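Local coordinates for protein response regulator aspartate phosphatase I (Bacillus subtilis subsp. subtilis, PDB 4I1A) that dephosphorylates the sporulation phosphotransferase Spo0F and activates excision and transfer of the mobile element ICEBs1 by inactivating its repressor ImmR, at residues A[233-238]-A[270-275]; A[245-250]-A[263-268]. All coordinates share one frame; numbering follows the deposited sequence.

Contact 1. Residues A[233-238]-A[270-275]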
loop_
_atom_site.group_PDB
_atom_site.type_symbol
_atom_site.label_atom_id
_atom_site.label_comp_id
_atom_site.label_asym_id
_atom_site.label_seq_id
_atom_site.Cartn_x
_atom_site.Cartn_y
_atom_site.Cartn_z
ATOM N N CYS A 233 -1.968 5.673 -7.302
ATOM C CA CYS A 233 -2.479 5.136 -8.571
ATOM C C CYS A 233 -2.088 6.020 -9.759
ATOM O O CYS A 233 -1.647 5.522 -10.799
ATOM C CB CYS A 233 -3.998 4.953 -8.534
ATOM S SG CYS A 233 -4.554 3.761 -7.313
ATOM N N TYR A 234 -2.239 7.330 -9.589
ATOM C CA TYR A 234 -1.898 8.286 -10.635
ATOM C C TYR A 234 -0.435 8.184 -11.045
ATOM O O TYR A 234 -0.118 8.244 -12.231
ATOM C CB TYR A 234 -2.233 9.701 -10.180
ATOM C CG TYR A 234 -3.663 10.133 -10.477
ATOM C CD1 TYR A 234 -4.282 9.798 -11.677
ATOM C CD2 TYR A 234 -4.381 10.892 -9.563
ATOM C CE1 TYR A 234 -5.577 10.200 -11.955
ATOM C CE2 TYR A 234 -5.676 11.297 -9.831
ATOM C CZ TYR A 234 -6.270 10.950 -11.028
ATOM O OH TYR A 234 -7.556 11.364 -11.300
ATOM N N ASP A 235 0.446 8.007 -10.062
ATOM C CA ASP A 235 1.876 7.813 -10.308
ATOM C C ASP A 235 2.092 6.583 -11.183
ATOM O O ASP A 235 2.875 6.609 -12.134
ATOM C CB ASP A 235 2.638 7.673 -8.967
ATOM C CG ASP A 235 4.097 7.260 -9.146
ATOM O OD1 ASP A 235 4.762 7.779 -10.062
ATOM O OD2 ASP A 235 4.582 6.407 -8.376
ATOM N N GLU A 236 1.393 5.504 -10.850
ATOM C CA GLU A 236 1.428 4.281 -11.642
ATOM C C GLU A 236 0.870 4.488 -13.045
ATOM O O GLU A 236 1.343 3.884 -14.003
ATOM C CB GLU A 236 0.636 3.171 -10.942
ATOM C CG GLU A 236 1.280 2.687 -9.663
ATOM C CD GLU A 236 2.595 1.975 -9.918
ATOM O OE1 GLU A 236 2.727 1.336 -10.988
ATOM O OE2 GLU A 236 3.496 2.060 -9.052
ATOM N N LEU A 237 -0.145 5.334 -13.161
ATOM C CA LEU A 237 -0.755 5.596 -14.453
ATOM C C LEU A 237 0.027 6.667 -15.198
ATOM O O LEU A 237 -0.338 7.066 -16.302
ATOM C CB LEU A 237 -2.212 6.015 -14.276
ATOM C CG LEU A 237 -3.144 4.909 -13.782
ATOM C CD1 LEU A 237 -4.507 5.486 -13.415
ATOM C CD2 LEU A 237 -3.275 3.795 -14.840
ATOM N N LYS A 238 1.101 7.132 -14.570
ATOM C CA LYS A 238 1.979 8.147 -15.138
ATOM C C LYS A 238 1.307 9.503 -15.392
ATOM O O LYS A 238 1.806 10.316 -16.179
ATOM C CB LYS A 238 2.686 7.612 -16.389
ATOM C CG LYS A 238 3.281 6.234 -16.159
ATOM C CD LYS A 238 4.290 5.839 -17.213
ATOM C CE LYS A 238 4.898 4.480 -16.869
ATOM N NZ LYS A 238 5.338 4.393 -15.435
ATOM N N THR A 270 8.341 12.898 -3.708
ATOM C CA THR A 270 9.705 13.115 -4.171
ATOM C C THR A 270 9.933 12.385 -5.483
ATOM O O THR A 270 10.460 12.944 -6.455
ATOM C CB THR A 270 10.747 12.579 -3.156
ATOM O OG1 THR A 270 10.557 13.205 -1.881
ATOM C CG2 THR A 270 12.166 12.840 -3.650
ATOM N N TYR A 271 9.544 11.118 -5.498
ATOM C CA TYR A 271 9.768 10.284 -6.667
ATOM C C TYR A 271 9.001 10.811 -7.886
ATOM O O TYR A 271 9.565 10.930 -8.979
ATOM C CB TYR A 271 9.386 8.837 -6.359
ATOM C CG TYR A 271 10.043 7.836 -7.267
ATOM C CD1 TYR A 271 10.950 8.240 -8.247
ATOM C CD2 TYR A 271 9.759 6.484 -7.150
ATOM C CE1 TYR A 271 11.550 7.314 -9.084
ATOM C CE2 TYR A 271 10.350 5.558 -7.971
ATOM C CZ TYR A 271 11.243 5.974 -8.936
ATOM O OH TYR A 271 11.818 5.033 -9.748
ATOM N N VAL A 272 7.723 11.131 -7.685
ATOM C CA VAL A 272 6.883 11.677 -8.746
ATOM C C VAL A 272 7.506 12.918 -9.402
ATOM O O VAL A 272 7.517 13.050 -10.631
ATOM C CB VAL A 272 5.455 11.981 -8.224
ATOM C CG1 VAL A 272 4.740 12.994 -9.102
ATOM C CG2 VAL A 272 4.660 10.699 -8.121
ATOM N N GLU A 273 8.041 13.813 -8.584
ATOM C CA GLU A 273 8.631 15.048 -9.094
ATOM C C GLU A 273 9.940 14.790 -9.833
ATOM O O GLU A 273 10.248 15.452 -10.828
ATOM C CB GLU A 273 8.844 16.049 -7.955
ATOM C CG GLU A 273 7.546 16.615 -7.376
ATOM C CD GLU A 273 6.774 17.444 -8.391
ATOM O OE1 GLU A 273 7.422 18.132 -9.203
ATOM O OE2 GLU A 273 5.522 17.415 -8.388
ATOM N N ALA A 274 10.711 13.832 -9.332
ATOM C CA ALA A 274 11.940 13.403 -9.987
ATOM C C ALA A 274 11.651 12.812 -11.374
ATOM O O ALA A 274 12.374 13.080 -12.338
ATOM C CB ALA A 274 12.665 12.391 -9.118
ATOM N N LYS A 275 10.591 12.012 -11.473
ATOM C CA LYS A 275 10.205 11.421 -12.753
ATOM C C LYS A 275 9.797 12.473 -13.786
ATOM O O LYS A 275 9.827 12.204 -14.982
ATOM C CB LYS A 275 9.069 10.413 -12.579
ATOM C CG LYS A 275 9.416 9.149 -11.810
ATOM C CD LYS A 275 8.169 8.293 -11.666
ATOM C CE LYS A 275 8.291 7.297 -10.543
ATOM N NZ LYS A 275 7.130 6.366 -10.549
HETATM O O HOH W 1 5.340 5.833 -12.969
HETATM O O HOH W 2 6.444 4.346 -8.557
#

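Contact 2. Residues A[245-250]-A[263-268]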
loop_
_atom_site.group_PDB
_atom_site.type_symbol
_atom_site.label_atom_id
_atom_site.label_comp_id
_atom_site.label_asym_id
_atom_site.label_seq_id
_atom_site.Cartn_x
_atom_site.Cartn_y
_atom_site.Cartn_z
ATOM N N GLN A 245 -0.881 16.692 -7.068
ATOM C CA GLN A 245 -1.916 17.527 -6.459
ATOM C C GLN A 245 -2.659 16.760 -5.364
ATOM O O GLN A 245 -2.972 17.320 -4.313
ATOM C CB GLN A 245 -2.885 18.092 -7.504
ATOM C CG GLN A 245 -3.972 19.011 -6.923
ATOM C CD GLN A 245 -3.423 20.221 -6.153
ATOM O OE1 GLN A 245 -2.570 20.963 -6.651
ATOM N NE2 GLN A 245 -3.924 20.423 -4.937
ATOM N N HIS A 246 -2.907 15.472 -5.591
ATOM C CA HIS A 246 -3.526 14.650 -4.556
ATOM C C HIS A 246 -2.573 14.371 -3.389
ATOM O O HIS A 246 -2.996 14.285 -2.235
ATOM C CB HIS A 246 -4.073 13.348 -5.141
ATOM C CG HIS A 246 -5.384 13.509 -5.841
ATOM N ND1 HIS A 246 -6.589 13.524 -5.162
ATOM C CD2 HIS A 246 -5.693 13.672 -7.148
ATOM C CE1 HIS A 246 -7.575 13.686 -6.025
ATOM N NE2 HIS A 246 -7.060 13.781 -7.240
ATOM N N LEU A 247 -1.286 14.244 -3.696
ATOM C CA LEU A 247 -0.281 13.932 -2.683
ATOM C C LEU A 247 -0.002 15.086 -1.718
ATOM O O LEU A 247 0.219 14.846 -0.533
ATOM C CB LEU A 247 1.019 13.432 -3.330
ATOM C CG LEU A 247 0.979 12.002 -3.902
ATOM C CD1 LEU A 247 2.127 11.786 -4.881
ATOM C CD2 LEU A 247 1.017 10.947 -2.800
ATOM N N ILE A 248 -0.010 16.325 -2.209
ATOM C CA ILE A 248 0.180 17.461 -1.315
ATOM C C ILE A 248 -1.049 17.696 -0.441
ATOM O O ILE A 248 -0.926 18.187 0.678
ATOM C CB ILE A 248 0.543 18.783 -2.045
ATOM C CG1 ILE A 248 -0.577 19.225 -2.984
ATOM C CG2 ILE A 248 1.857 18.648 -2.785
ATOM C CD1 ILE A 248 -0.615 20.726 -3.192
ATOM N N LEU A 249 -2.230 17.360 -0.953
ATOM C CA LEU A 249 -3.450 17.479 -0.168
ATOM C C LEU A 249 -3.376 16.501 0.996
ATOM O O LEU A 249 -3.762 16.825 2.122
ATOM C CB LEU A 249 -4.688 17.203 -1.025
ATOM C CG LEU A 249 -5.085 18.302 -2.015
ATOM C CD1 LEU A 249 -6.384 17.965 -2.762
ATOM C CD2 LEU A 249 -5.209 19.650 -1.311
ATOM N N ALA A 250 -2.852 15.311 0.717
ATOM C CA ALA A 250 -2.624 14.314 1.752
ATOM C C ALA A 250 -1.580 14.825 2.730
ATOM O O ALA A 250 -1.729 14.706 3.945
ATOM C CB ALA A 250 -2.168 13.006 1.135
ATOM N N THR A 263 5.729 9.918 5.929
ATOM C CA THR A 263 6.988 9.571 5.279
ATOM C C THR A 263 6.772 9.005 3.871
ATOM O O THR A 263 7.458 9.384 2.916
ATOM C CB THR A 263 7.802 8.575 6.136
ATOM O OG1 THR A 263 8.025 9.138 7.441
ATOM C CG2 THR A 263 9.132 8.296 5.477
ATOM N N LYS A 264 5.808 8.099 3.758
ATOM C CA LYS A 264 5.499 7.420 2.509
ATOM C C LYS A 264 4.960 8.405 1.461
ATOM O O LYS A 264 5.278 8.319 0.276
ATOM C CB LYS A 264 4.487 6.307 2.795
ATOM C CG LYS A 264 3.733 5.799 1.589
ATOM C CD LYS A 264 2.954 4.535 1.908
ATOM C CE LYS A 264 2.475 3.860 0.617
ATOM N NZ LYS A 264 1.531 2.722 0.841
ATOM N N THR A 265 4.142 9.342 1.919
ATOM C CA THR A 265 3.615 10.408 1.082
ATOM C C THR A 265 4.734 11.331 0.564
ATOM O O THR A 265 4.721 11.736 -0.597
ATOM C CB THR A 265 2.590 11.240 1.891
ATOM O OG1 THR A 265 1.571 10.368 2.386
ATOM C CG2 THR A 265 1.954 12.354 1.058
ATOM N N LEU A 266 5.692 11.678 1.423
ATOM C CA LEU A 266 6.807 12.526 0.989
ATOM C C LEU A 266 7.700 11.753 0.036
ATOM O O LEU A 266 8.263 12.306 -0.913
ATOM C CB LEU A 266 7.626 13.042 2.183
ATOM C CG LEU A 266 6.984 14.199 2.949
ATOM C CD1 LEU A 266 7.543 14.278 4.367
ATOM C CD2 LEU A 266 7.176 15.529 2.190
ATOM N N PHE A 267 7.823 10.463 0.286
ATOM C CA PHE A 267 8.641 9.638 -0.575
ATOM C C PHE A 267 8.053 9.612 -1.982
ATOM O O PHE A 267 8.751 9.899 -2.968
ATOM C CB PHE A 267 8.783 8.221 -0.009
ATOM C CG PHE A 267 9.493 7.285 -0.938
ATOM C CD1 PHE A 267 10.880 7.209 -0.930
ATOM C CD2 PHE A 267 8.782 6.513 -1.860
ATOM C CE1 PHE A 267 11.550 6.367 -1.802
ATOM C CE2 PHE A 267 9.448 5.670 -2.742
ATOM C CZ PHE A 267 10.834 5.594 -2.711
ATOM N N THR A 268 6.769 9.275 -2.059
ATOM C CA THR A 268 6.049 9.180 -3.329
ATOM C C THR A 268 6.056 10.522 -4.058
ATOM O O THR A 268 6.247 10.585 -5.273
ATOM C CB THR A 268 4.593 8.695 -3.101
ATOM O OG1 THR A 268 4.612 7.560 -2.226
ATOM C CG2 THR A 268 3.902 8.304 -4.430
#

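Contact 1. Residues A[233-238]-A[270-275]
Asp235 lies with its carboxylate against the methyl group CG2 of Val272, while the ammonium end of Lys275 meets the same carboxylate. The bond from Lys275 NZ to Asp235 OD1, 2.8 Å long, is a hydrogen bond within a salt bridge and uses the syn lone pair of OD1, the one on the side of the other oxygen. Asp235 OD2 is farther from Lys275 NZ, at 3.3 Å, and is joined to it through a water that donates to OD2 and accepts from NZ. CG of Asp235 stands opposite the backbone N (chi1 171°), which carries the short acid across towards helix 261-275. Lysine suits the other side because its long chain, extended beyond CG, can lie with CE 3.4 Å above the plane of the Tyr271 ring, over the centre, and still reach the carboxylate with NZ. Val272 CG2 approaches Asp235 OD1 to 3.5 Å, a beta-branched wall beside the ion pair.

Helix 220-236, the first of the predicted fourth tetratricopeptide repeat, packs side by side with helix 261-275, helix 240-257 lying between them in the chain, a pattern consistent with the way first helices of successive repeats pair in TPR arrays. Tyr240, from the intervening helix 240-257, touches both Asp235 and Lys275. Replacing Asp235 by an alanine would probably leave the Lys275 ammonium without its close anionic mate, since its ion pair with Glu343 is long and weak. Helix 220-236 ends here in a Schellman motif, with Lys238 at positive phi (63°). A second water accepts from Lys238 NZ and Lys275 NZ and donates to Asp235 O at 2.7 Å, bringing both lysines to the final turn of the helix.

Contact 2. Residues A[245-250]-A[263-268]
Helices 240-257 and 261-275 run nearly antiparallel here, the short axes of 245-250 and 263-268 passing 9.7 Å apart at 153° between their N-to-C directions, with Leu247 and Thr265 the nearest pair of CA atoms. A leucine and an alanine from one helix meet two threonine methyls from the other, between axes at an ordinary packing distance. Thr265 directs its methyl CG2 at the first helix: it lies 3.4 Å from Leu247 O and 4.2 Å from Ala250 CB, so one methyl rests against both a carbonyl oxygen and the side chain one turn further on. That direction follows from chi1 of -56°, which sets CG2 opposite the backbone N and turns OG1 back to its own helix, where it hydrogen-bonds to Phe261 O. Ala250 offers just its CB to that methyl.

Leu247 is the larger partner. Its CD1 meets CG2 of Thr268 at 3.9 Å, the two side chains crossing at about a right angle, and the branched end of the leucine is broad enough to lie beside both threonines. Thr268, like Thr265, gives its methyl to the interface and its hydroxyl to its own backbone: OG1 donates to Lys264 O at 2.7 Å. That oxygen also accepts from Thr268 N, the two donors arriving from opposite faces of the carbonyl plane. With OG1 bonded to its own helix, the methyl is what Thr268 presents to Leu247.

Met228 of helix 220-236 touches Thr265 as well. Antiparallel helices joined by short turns are characteristic of tetratricopeptide repeats, and here the second helix of the predicted fourth repeat packs on the helix after it.

How the contacts relate
From the N terminus, helix 220-236 comes first and supplies 233-238; helix 240-257 follows with 245-250, and helix 261-275 then contributes 263-268 and, further along, 270-275. Contact 2 therefore closes a short loop between consecutive helices, and it is nested inside the longer loop that contact 1 closes between helices 220-236 and 261-275. The third helix is shared, so three successive helices of the TPR array are tied together, contact 1 mainly through an ion pair and contact 2 mainly through methyl packing. Their centres lie about 10 Å apart, and the contacts touch: Tyr234 CE2 packs 3.6 Å from His246 CD2, and Val272 CG2 comes near Leu247 CD1.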